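Local coordinates for CELL division control protein 6 (Pyrobaculum aerophilum, PDB 1FNN) that binds ADP and probably binds and hydrolyses ATP as an AAA+ protein of the Cdc6/Cdc18 family, and is probably involved in regulating DNA replication, at residues Tyr44-Pro53 / Ile160-Val171; Glu280-Lys291 / Val379-Leu388. All coordinates share one frame; numbering follows the deposited sequence.

Contact 1. Residues Tyr44-Pro53 / Ile160-Val171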
loop_
_atom_site.group_PDB
_atom_site.type_symbol
_atom_site.label_atom_id
_atom_site.label_comp_id
_atom_site.label_asym_id
_atom_site.label_seq_id
_atom_site.Cartn_x
_atom_site.Cartn_y
_atom_site.Cartn_z
ATOM N N TYR A 44 -30.400 -4.162 5.584
ATOM C CA TYR A 44 -29.398 -4.392 4.566
ATOM C C TYR A 44 -28.162 -3.536 4.825
ATOM O O TYR A 44 -28.155 -2.356 4.496
ATOM C CB TYR A 44 -30.018 -3.992 3.233
ATOM C CG TYR A 44 -29.127 -3.999 2.013
ATOM C CD1 TYR A 44 -29.473 -3.185 0.932
ATOM C CD2 TYR A 44 -27.976 -4.771 1.913
ATOM C CE1 TYR A 44 -28.692 -3.151 -0.215
ATOM C CE2 TYR A 44 -27.202 -4.736 0.777
ATOM C CZ TYR A 44 -27.557 -3.934 -0.278
ATOM O OH TYR A 44 -26.787 -3.897 -1.415
ATOM N N PRO A 45 -27.120 -4.140 5.366
ATOM C CA PRO A 45 -25.877 -3.417 5.623
ATOM C C PRO A 45 -25.079 -3.273 4.346
ATOM O O PRO A 45 -24.936 -4.246 3.597
ATOM C CB PRO A 45 -25.143 -4.272 6.626
ATOM C CG PRO A 45 -26.014 -5.430 6.954
ATOM C CD PRO A 45 -27.037 -5.522 5.881
ATOM N N ARG A 46 -24.592 -2.063 4.042
ATOM C CA ARG A 46 -23.706 -1.897 2.904
ATOM C C ARG A 46 -22.681 -0.792 3.184
ATOM O O ARG A 46 -22.987 0.098 3.993
ATOM C CB ARG A 46 -24.382 -1.785 1.573
ATOM C CG ARG A 46 -25.493 -0.823 1.286
ATOM C CD ARG A 46 -26.702 -0.903 2.224
ATOM N NE ARG A 46 -27.667 0.078 1.812
ATOM C CZ ARG A 46 -28.752 0.530 2.395
ATOM N NH1 ARG A 46 -29.128 0.079 3.579
ATOM N NH2 ARG A 46 -29.424 1.454 1.719
ATOM N N ALA A 47 -21.418 -1.018 2.777
ATOM C CA ALA A 47 -20.373 -0.003 2.914
ATOM C C ALA A 47 -19.531 0.031 1.624
ATOM O O ALA A 47 -19.427 -0.962 0.909
ATOM C CB ALA A 47 -19.433 -0.357 4.053
ATOM N N THR A 48 -18.811 1.124 1.413
ATOM C CA THR A 48 -17.877 1.288 0.310
ATOM C C THR A 48 -16.544 1.675 0.923
ATOM O O THR A 48 -16.592 2.549 1.797
ATOM C CB THR A 48 -18.317 2.389 -0.677
ATOM O OG1 THR A 48 -19.572 2.035 -1.243
ATOM C CG2 THR A 48 -17.319 2.546 -1.811
ATOM N N LEU A 49 -15.491 0.936 0.625
ATOM C CA LEU A 49 -14.168 1.223 1.161
ATOM C C LEU A 49 -13.349 1.923 0.060
ATOM O O LEU A 49 -13.295 1.378 -1.057
ATOM C CB LEU A 49 -13.448 -0.073 1.571
ATOM C CG LEU A 49 -14.218 -1.063 2.473
ATOM C CD1 LEU A 49 -13.255 -2.164 2.924
ATOM C CD2 LEU A 49 -14.891 -0.423 3.687
ATOM N N LEU A 50 -12.798 3.107 0.335
ATOM C CA LEU A 50 -12.099 3.837 -0.749
ATOM C C LEU A 50 -10.715 4.238 -0.278
ATOM O O LEU A 50 -10.493 4.728 0.830
ATOM C CB LEU A 50 -12.863 5.119 -1.141
ATOM C CG LEU A 50 -14.289 4.956 -1.645
ATOM C CD1 LEU A 50 -14.950 6.327 -1.913
ATOM C CD2 LEU A 50 -14.310 4.132 -2.940
ATOM N N GLY A 51 -9.744 4.059 -1.183
ATOM C CA GLY A 51 -8.367 4.398 -0.844
ATOM C C GLY A 51 -7.462 3.887 -1.953
ATOM O O GLY A 51 -7.845 2.913 -2.627
ATOM N N ARG A 52 -6.272 4.495 -2.045
ATOM C CA ARG A 52 -5.362 4.039 -3.120
ATOM C C ARG A 52 -4.842 2.630 -2.794
ATOM O O ARG A 52 -4.985 2.114 -1.683
ATOM C CB ARG A 52 -4.182 5.008 -3.253
ATOM C CG ARG A 52 -3.298 5.141 -2.025
ATOM C CD ARG A 52 -1.811 5.059 -2.350
ATOM N NE ARG A 52 -1.498 3.990 -3.315
ATOM C CZ ARG A 52 -0.326 3.827 -3.893
ATOM N NH1 ARG A 52 0.626 4.706 -3.563
ATOM N NH2 ARG A 52 -0.046 2.864 -4.759
ATOM N N PRO A 53 -4.068 2.071 -3.711
ATOM C CA PRO A 53 -3.479 0.746 -3.513
ATOM C C PRO A 53 -2.567 0.737 -2.310
ATOM O O PRO A 53 -1.835 1.680 -1.981
ATOM C CB PRO A 53 -2.751 0.434 -4.813
ATOM C CG PRO A 53 -3.436 1.293 -5.830
ATOM C CD PRO A 53 -3.809 2.558 -5.092
ATOM N N ILE A 160 -28.414 -10.290 2.472
ATOM C CA ILE A 160 -27.126 -9.917 1.930
ATOM C C ILE A 160 -26.573 -8.660 2.608
ATOM O O ILE A 160 -27.319 -7.693 2.776
ATOM C CB ILE A 160 -27.218 -9.621 0.424
ATOM C CG1 ILE A 160 -27.631 -10.859 -0.384
ATOM C CG2 ILE A 160 -25.880 -9.149 -0.149
ATOM C CD1 ILE A 160 -27.892 -10.540 -1.855
ATOM N N ALA A 161 -25.322 -8.737 3.045
ATOM C CA ALA A 161 -24.585 -7.556 3.511
ATOM C C ALA A 161 -23.482 -7.350 2.463
ATOM O O ALA A 161 -22.845 -8.336 2.046
ATOM C CB ALA A 161 -23.995 -7.774 4.870
ATOM N N LEU A 162 -23.367 -6.140 1.936
ATOM C CA LEU A 162 -22.520 -5.942 0.764
ATOM C C LEU A 162 -21.449 -4.887 1.006
ATOM O O LEU A 162 -21.745 -3.744 1.438
ATOM C CB LEU A 162 -23.403 -5.490 -0.410
ATOM C CG LEU A 162 -22.588 -5.083 -1.649
ATOM C CD1 LEU A 162 -21.865 -6.279 -2.274
ATOM C CD2 LEU A 162 -23.501 -4.395 -2.666
ATOM N N VAL A 163 -20.186 -5.278 0.838
ATOM C CA VAL A 163 -19.106 -4.293 0.875
ATOM C C VAL A 163 -18.501 -4.221 -0.535
ATOM O O VAL A 163 -18.157 -5.279 -1.112
ATOM C CB VAL A 163 -18.005 -4.658 1.885
ATOM C CG1 VAL A 163 -16.810 -3.690 1.794
ATOM C CG2 VAL A 163 -18.553 -4.554 3.306
ATOM N N ILE A 164 -18.326 -3.012 -1.071
ATOM C CA ILE A 164 -17.640 -2.815 -2.338
ATOM C C ILE A 164 -16.412 -1.906 -2.132
ATOM O O ILE A 164 -16.326 -1.142 -1.153
ATOM C CB ILE A 164 -18.509 -2.192 -3.437
ATOM C CG1 ILE A 164 -18.764 -0.717 -3.141
ATOM C CG2 ILE A 164 -19.824 -2.954 -3.590
ATOM C CD1 ILE A 164 -19.545 -0.024 -4.255
ATOM N N VAL A 165 -15.384 -2.193 -2.919
ATOM C CA VAL A 165 -14.085 -1.582 -2.717
ATOM C C VAL A 165 -13.568 -0.872 -3.968
ATOM O O VAL A 165 -13.658 -1.392 -5.067
ATOM C CB VAL A 165 -13.057 -2.648 -2.293
ATOM C CG1 VAL A 165 -11.697 -2.002 -2.041
ATOM C CG2 VAL A 165 -13.460 -3.430 -1.052
ATOM N N GLY A 166 -13.164 0.408 -3.800
ATOM C CA GLY A 166 -12.639 1.146 -4.951
ATOM C C GLY A 166 -11.458 2.011 -4.518
ATOM O O GLY A 166 -11.041 2.025 -3.371
ATOM N N HIS A 167 -10.893 2.745 -5.475
ATOM C CA HIS A 167 -9.766 3.621 -5.240
ATOM C C HIS A 167 -10.182 5.026 -4.818
ATOM O O HIS A 167 -9.505 5.617 -3.982
ATOM C CB HIS A 167 -8.898 3.791 -6.506
ATOM C CG HIS A 167 -8.064 2.559 -6.722
ATOM N ND1 HIS A 167 -7.699 2.112 -7.972
ATOM C CD2 HIS A 167 -7.530 1.685 -5.825
ATOM C CE1 HIS A 167 -6.976 1.021 -7.849
ATOM N NE2 HIS A 167 -6.860 0.740 -6.562
ATOM N N ASN A 168 -11.288 5.485 -5.374
ATOM C CA ASN A 168 -11.782 6.823 -5.115
ATOM C C ASN A 168 -13.280 6.844 -5.380
ATOM O O ASN A 168 -13.826 5.812 -5.799
ATOM C CB ASN A 168 -11.075 7.878 -5.992
ATOM C CG ASN A 168 -10.958 7.445 -7.439
ATOM O OD1 ASN A 168 -9.840 7.434 -7.976
ATOM N ND2 ASN A 168 -12.050 7.084 -8.090
ATOM N N ASP A 169 -13.875 8.026 -5.345
ATOM C CA ASP A 169 -15.309 8.185 -5.536
ATOM C C ASP A 169 -15.813 7.845 -6.913
ATOM O O ASP A 169 -17.018 7.626 -7.130
ATOM C CB ASP A 169 -15.701 9.612 -5.106
ATOM C CG ASP A 169 -15.582 9.830 -3.618
ATOM O OD1 ASP A 169 -16.589 9.693 -2.895
ATOM O OD2 ASP A 169 -14.513 10.145 -3.067
ATOM N N ALA A 170 -14.983 7.664 -7.922
ATOM C CA ALA A 170 -15.444 7.288 -9.259
ATOM C C ALA A 170 -16.150 5.942 -9.268
ATOM O O ALA A 170 -17.080 5.727 -10.064
ATOM C CB ALA A 170 -14.291 7.280 -10.238
ATOM N N VAL A 171 -15.799 5.037 -8.340
ATOM C CA VAL A 171 -16.513 3.750 -8.316
ATOM C C VAL A 171 -17.987 4.003 -8.021
ATOM O O VAL A 171 -18.858 3.308 -8.562
ATOM C CB VAL A 171 -15.820 2.742 -7.383
ATOM C CG1 VAL A 171 -16.049 3.069 -5.912
ATOM C CG2 VAL A 171 -16.300 1.328 -7.722
#
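L49 O accepts a hydrogen bond from G166 N at 2.9 Å, 170° at the hydrogen, between two parallel strands. The pair, 46-50 and 160-166, are neighbours in the five-stranded parallel sheet of the AAA+ core, in 2-3-4-1-5 order, and 46-50 is the strand that runs into the P-loop. Toward the N-terminal end, I164 N reaches A47 O and A47 N reaches L162 O, each at 3.1 Å, so the odd-numbered residues of 46-50 carry the bonding. Toward the P-loop the last bond, G51 N to G166 O, is longer, 3.3 Å, and bends to 148°.

On the face with T48 and L50, the I164 CG1 branch lies over T48 OG1 at 3.4 Å, since chi1 of 72° turns CG1 between its own backbone N and carbonyl carbon; that buried hydroxyl finds no polar partner in the model. L50 points CD2 at V171 CG1, 3.6 Å off, which brings the strand against helix 170-173. M183 of helix 177-183 packs against this face, on T48 and L162. The other face carries A47, L49, V163 and V165; there L49 CG meets V163 CG1, and L61 of helix 57-68 covers both.

At the Y44 end of the segment, the Y44 ring lies alongside L162 and sends its hydroxyl to I146 O, while R46 folds back to lay CD over the centre of that ring and bond Y44 O through NH1. At the far end P53, which touches ADP, crosses H167 at about a right angle, its CG 3.5 Å from H167 NE2, and G51 O lies in the plane of the imidazole, at its CD2 edge.

Contact 2. Residues Glu280-Lys291 / Val379-Leu388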
loop_
_atom_site.group_PDB
_atom_site.type_symbol
_atom_site.label_atom_id
_atom_site.label_comp_id
_atom_site.label_asym_id
_atom_site.label_seq_id
_atom_site.Cartn_x
_atom_site.Cartn_y
_atom_site.Cartn_z
ATOM N N GLU A 280 18.052 10.656 -14.737
ATOM C CA GLU A 280 19.223 11.416 -15.183
ATOM C C GLU A 280 18.780 12.808 -15.641
ATOM O O GLU A 280 19.491 13.794 -15.450
ATOM C CB GLU A 280 20.014 10.733 -16.292
ATOM C CG GLU A 280 21.261 11.530 -16.670
ATOM C CD GLU A 280 22.345 10.694 -17.319
ATOM O OE1 GLU A 280 22.400 9.469 -17.069
ATOM O OE2 GLU A 280 23.147 11.265 -18.082
ATOM N N GLU A 281 17.572 12.904 -16.181
ATOM C CA GLU A 281 16.999 14.147 -16.638
ATOM C C GLU A 281 16.878 15.161 -15.497
ATOM O O GLU A 281 17.166 16.339 -15.708
ATOM C CB GLU A 281 15.604 13.914 -17.219
ATOM C CG GLU A 281 15.534 13.020 -18.441
ATOM C CD GLU A 281 14.101 12.801 -18.910
ATOM O OE1 GLU A 281 13.182 13.369 -18.273
ATOM O OE2 GLU A 281 13.902 12.068 -19.905
ATOM N N VAL A 282 16.439 14.694 -14.330
ATOM C CA VAL A 282 16.297 15.611 -13.196
ATOM C C VAL A 282 17.660 15.982 -12.637
ATOM O O VAL A 282 17.873 17.189 -12.425
ATOM C CB VAL A 282 15.355 15.110 -12.093
ATOM C CG1 VAL A 282 15.351 16.058 -10.898
ATOM C CG2 VAL A 282 13.937 14.979 -12.653
ATOM N N LEU A 283 18.665 15.119 -12.799
ATOM C CA LEU A 283 19.987 15.497 -12.329
ATOM C C LEU A 283 20.608 16.591 -13.199
ATOM O O LEU A 283 21.231 17.527 -12.675
ATOM C CB LEU A 283 20.923 14.286 -12.271
ATOM C CG LEU A 283 20.433 13.184 -11.270
ATOM C CD1 LEU A 283 21.465 12.084 -11.208
ATOM C CD2 LEU A 283 20.232 13.778 -9.887
ATOM N N ILE A 284 20.424 16.490 -14.499
ATOM C CA ILE A 284 21.110 17.370 -15.456
ATOM C C ILE A 284 20.820 18.842 -15.175
ATOM O O ILE A 284 21.737 19.671 -15.162
ATOM C CB ILE A 284 20.712 16.982 -16.902
ATOM C CG1 ILE A 284 21.468 15.726 -17.336
ATOM C CG2 ILE A 284 20.978 18.121 -17.882
ATOM C CD1 ILE A 284 21.031 15.170 -18.673
ATOM N N GLY A 285 19.562 19.138 -14.896
ATOM C CA GLY A 285 19.077 20.443 -14.546
ATOM C C GLY A 285 19.522 21.014 -13.214
ATOM O O GLY A 285 19.383 22.230 -13.081
ATOM N N LEU A 286 20.036 20.276 -12.237
ATOM C CA LEU A 286 20.453 20.901 -10.987
ATOM C C LEU A 286 21.568 21.908 -11.325
ATOM O O LEU A 286 22.508 21.568 -12.066
ATOM C CB LEU A 286 20.981 19.854 -9.992
ATOM C CG LEU A 286 19.973 18.691 -9.745
ATOM C CD1 LEU A 286 20.529 17.672 -8.770
ATOM C CD2 LEU A 286 18.600 19.188 -9.316
ATOM N N PRO A 287 21.631 22.954 -10.534
ATOM C CA PRO A 287 22.752 23.883 -10.567
ATOM C C PRO A 287 24.018 23.135 -10.219
ATOM O O PRO A 287 23.941 22.201 -9.371
ATOM C CB PRO A 287 22.479 24.856 -9.425
ATOM C CG PRO A 287 20.987 24.871 -9.329
ATOM C CD PRO A 287 20.526 23.467 -9.679
ATOM N N LEU A 288 25.165 23.652 -10.672
ATOM C CA LEU A 288 26.444 23.072 -10.342
ATOM C C LEU A 288 26.647 22.716 -8.875
ATOM O O LEU A 288 27.101 21.627 -8.523
ATOM C CB LEU A 288 27.634 23.988 -10.738
ATOM C CG LEU A 288 29.035 23.528 -10.420
ATOM C CD1 LEU A 288 29.370 22.189 -11.076
ATOM C CD2 LEU A 288 30.104 24.559 -10.845
ATOM N N HIS A 289 26.549 23.659 -7.952
ATOM C CA HIS A 289 26.810 23.434 -6.549
ATOM C C HIS A 289 25.799 22.459 -5.897
ATOM O O HIS A 289 26.149 21.924 -4.869
ATOM C CB HIS A 289 26.892 24.778 -5.795
ATOM C CG HIS A 289 28.322 25.232 -6.014
ATOM N ND1 HIS A 289 29.338 24.901 -5.145
ATOM C CD2 HIS A 289 28.874 25.980 -7.008
ATOM C CE1 HIS A 289 30.465 25.436 -5.599
ATOM N NE2 HIS A 289 30.206 26.087 -6.718
ATOM N N GLU A 290 24.587 22.375 -6.370
ATOM C CA GLU A 290 23.616 21.379 -5.902
ATOM C C GLU A 290 24.052 19.984 -6.343
ATOM O O GLU A 290 23.888 19.021 -5.593
ATOM C CB GLU A 290 22.217 21.698 -6.422
ATOM C CG GLU A 290 21.120 20.736 -5.907
ATOM C CD GLU A 290 19.723 21.265 -6.145
ATOM O OE1 GLU A 290 18.745 20.497 -6.007
ATOM O OE2 GLU A 290 19.545 22.466 -6.478
ATOM N N LYS A 291 24.600 19.817 -7.554
ATOM C CA LYS A 291 25.263 18.610 -7.987
ATOM C C LYS A 291 26.431 18.237 -7.093
ATOM O O LYS A 291 26.581 17.098 -6.652
ATOM C CB LYS A 291 25.836 18.622 -9.430
ATOM C CG LYS A 291 24.734 18.715 -10.500
ATOM C CD LYS A 291 25.409 18.491 -11.846
ATOM C CE LYS A 291 24.513 18.294 -13.025
ATOM N NZ LYS A 291 23.887 19.560 -13.499
ATOM N N VAL A 379 26.951 8.726 -12.348
ATOM C CA VAL A 379 26.191 9.612 -13.215
ATOM C C VAL A 379 26.391 11.092 -12.817
ATOM O O VAL A 379 26.597 11.926 -13.713
ATOM C CB VAL A 379 24.683 9.330 -13.222
ATOM C CG1 VAL A 379 23.946 10.355 -14.056
ATOM C CG2 VAL A 379 24.405 7.924 -13.761
ATOM N N ILE A 380 26.448 11.334 -11.518
ATOM C CA ILE A 380 26.591 12.721 -11.054
ATOM C C ILE A 380 27.995 13.226 -11.377
ATOM O O ILE A 380 28.167 14.347 -11.885
ATOM C CB ILE A 380 26.342 12.901 -9.551
ATOM C CG1 ILE A 380 25.045 12.204 -9.127
ATOM C CG2 ILE A 380 26.149 14.420 -9.272
ATOM C CD1 ILE A 380 24.842 12.253 -7.615
ATOM N N THR A 381 28.987 12.386 -11.141
ATOM C CA THR A 381 30.379 12.708 -11.488
ATOM C C THR A 381 30.554 13.002 -12.971
ATOM O O THR A 381 31.219 13.987 -13.374
ATOM C CB THR A 381 31.270 11.540 -11.046
ATOM O OG1 THR A 381 31.305 11.534 -9.610
ATOM C CG2 THR A 381 32.719 11.636 -11.489
ATOM N N LYS A 382 29.941 12.178 -13.817
ATOM C CA LYS A 382 29.964 12.436 -15.252
ATOM C C LYS A 382 29.438 13.861 -15.527
ATOM O O LYS A 382 29.928 14.522 -16.454
ATOM C CB LYS A 382 29.114 11.448 -16.025
ATOM C CG LYS A 382 29.270 11.357 -17.514
ATOM C CD LYS A 382 27.975 11.309 -18.291
ATOM C CE LYS A 382 26.853 10.483 -17.711
ATOM N NZ LYS A 382 25.604 10.528 -18.515
ATOM N N LEU A 383 28.228 14.173 -15.039
ATOM C CA LEU A 383 27.607 15.459 -15.277
ATOM C C LEU A 383 28.439 16.628 -14.750
ATOM O O LEU A 383 28.484 17.651 -15.421
ATOM C CB LEU A 383 26.188 15.528 -14.705
ATOM C CG LEU A 383 25.247 14.434 -15.261
ATOM C CD1 LEU A 383 23.938 14.429 -14.449
ATOM C CD2 LEU A 383 24.938 14.626 -16.731
ATOM N N ILE A 384 29.019 16.519 -13.576
ATOM C CA ILE A 384 29.865 17.580 -13.040
ATOM C C ILE A 384 31.096 17.811 -13.939
ATOM O O ILE A 384 31.468 18.945 -14.301
ATOM C CB ILE A 384 30.298 17.235 -11.635
ATOM C CG1 ILE A 384 29.028 17.227 -10.724
ATOM C CG2 ILE A 384 31.365 18.223 -11.146
ATOM C CD1 ILE A 384 29.384 16.725 -9.347
ATOM N N LYS A 385 31.719 16.718 -14.343
ATOM C CA LYS A 385 32.888 16.738 -15.197
ATOM C C LYS A 385 32.560 17.411 -16.513
ATOM O O LYS A 385 33.446 18.181 -16.959
ATOM C CB LYS A 385 33.525 15.355 -15.446
ATOM C CG LYS A 385 34.225 14.958 -14.127
ATOM C CD LYS A 385 34.931 13.611 -14.271
ATOM C CE LYS A 385 35.625 13.313 -12.933
ATOM N NZ LYS A 385 35.999 11.869 -12.828
ATOM N N GLU A 386 31.399 17.095 -17.094
ATOM C CA GLU A 386 31.060 17.745 -18.340
ATOM C C GLU A 386 30.868 19.249 -18.145
ATOM O O GLU A 386 31.124 20.054 -19.057
ATOM C CB GLU A 386 29.916 17.072 -19.065
ATOM C CG GLU A 386 28.480 17.411 -18.894
ATOM C CD GLU A 386 27.494 16.480 -19.584
ATOM O OE1 GLU A 386 27.665 15.241 -19.562
ATOM O OE2 GLU A 386 26.515 16.996 -20.168
ATOM N N GLU A 387 30.155 19.663 -17.086
ATOM C CA GLU A 387 29.901 21.103 -16.885
ATOM C C GLU A 387 31.230 21.801 -16.633
ATOM O O GLU A 387 31.423 22.963 -17.041
ATOM C CB GLU A 387 28.889 21.269 -15.768
ATOM C CG GLU A 387 28.632 22.553 -15.028
ATOM C CD GLU A 387 27.234 22.540 -14.389
ATOM O OE1 GLU A 387 26.784 21.460 -13.934
ATOM O OE2 GLU A 387 26.576 23.589 -14.346
ATOM N N LEU A 388 32.186 21.163 -15.978
ATOM C CA LEU A 388 33.449 21.819 -15.648
ATOM C C LEU A 388 34.608 21.507 -16.584
ATOM O O LEU A 388 35.762 21.783 -16.256
ATOM C CB LEU A 388 33.811 21.350 -14.219
ATOM C CG LEU A 388 32.854 21.879 -13.138
ATOM C CD1 LEU A 388 33.357 21.431 -11.765
ATOM C CD2 LEU A 388 32.843 23.427 -13.162
#
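K291 runs across helix 379-387 as a knob set among I380, L383, I384 and E387. Its CB starts against I384 CG1 at 3.7 Å, CD lies near both that CG1 and E387 OE1, and CE rests on L383 CB at 3.6 Å. The chain stays extended as far as CE, then bends at chi4 (75°), which swings NZ back to its own segment. There K291 NZ is gripped by two carbonyls, I284 O at 2.7 Å, approached from above the carbonyl plane, and L286 O at 2.8 Å, approached within it. A weak salt bridge joins K291 NZ to E387 OE1 at 3.5 Å. With K291 cut back to an alanine, I284 O and L286 O would probably lose this donor, E387 its weak partner, and a gap would open beside L383.

L383 answers as the reciprocal knob, its CD1 against L283 CB and CD2 against I284 CG1, with E280 and K291 completing the hole. At one border of this patch E280 OE2 forms a salt bridge with K382 NZ at 2.6 Å, met on the syn side and somewhat out of the carboxylate plane, while V379 CG1 lies by the other oxygen. At the opposite border L288 and L388 meet through their CD2 methyls. L294 and L295 carry the packing inward onto I380 and I384. Thus the chain's last helix closes against helices 280-285 and 288-304, part of what is probably the C-terminal winged-helix domain.

Contact 1 belongs to the nucleotide-binding core and contact 2 probably to the C-terminal winged-helix domain, and they follow one another along the chain on opposite sides of its centre. Their centres are about 47 Å apart and their nearest atoms about 19 Å, so neither touches the other. Only the 44-53/160-171 pair reaches the ADP site: the side chain of P53 is about 5 Å from the nucleotide, that of V165 about 5 Å from the magnesium ion, and K57 NZ of the P-loop hydrogen-bonds to G51 O. The 280-291/379-388 packing lies away from the nucleotide and the magnesium ion, joining helices 280-285 and 288-304 to the chain's last helix.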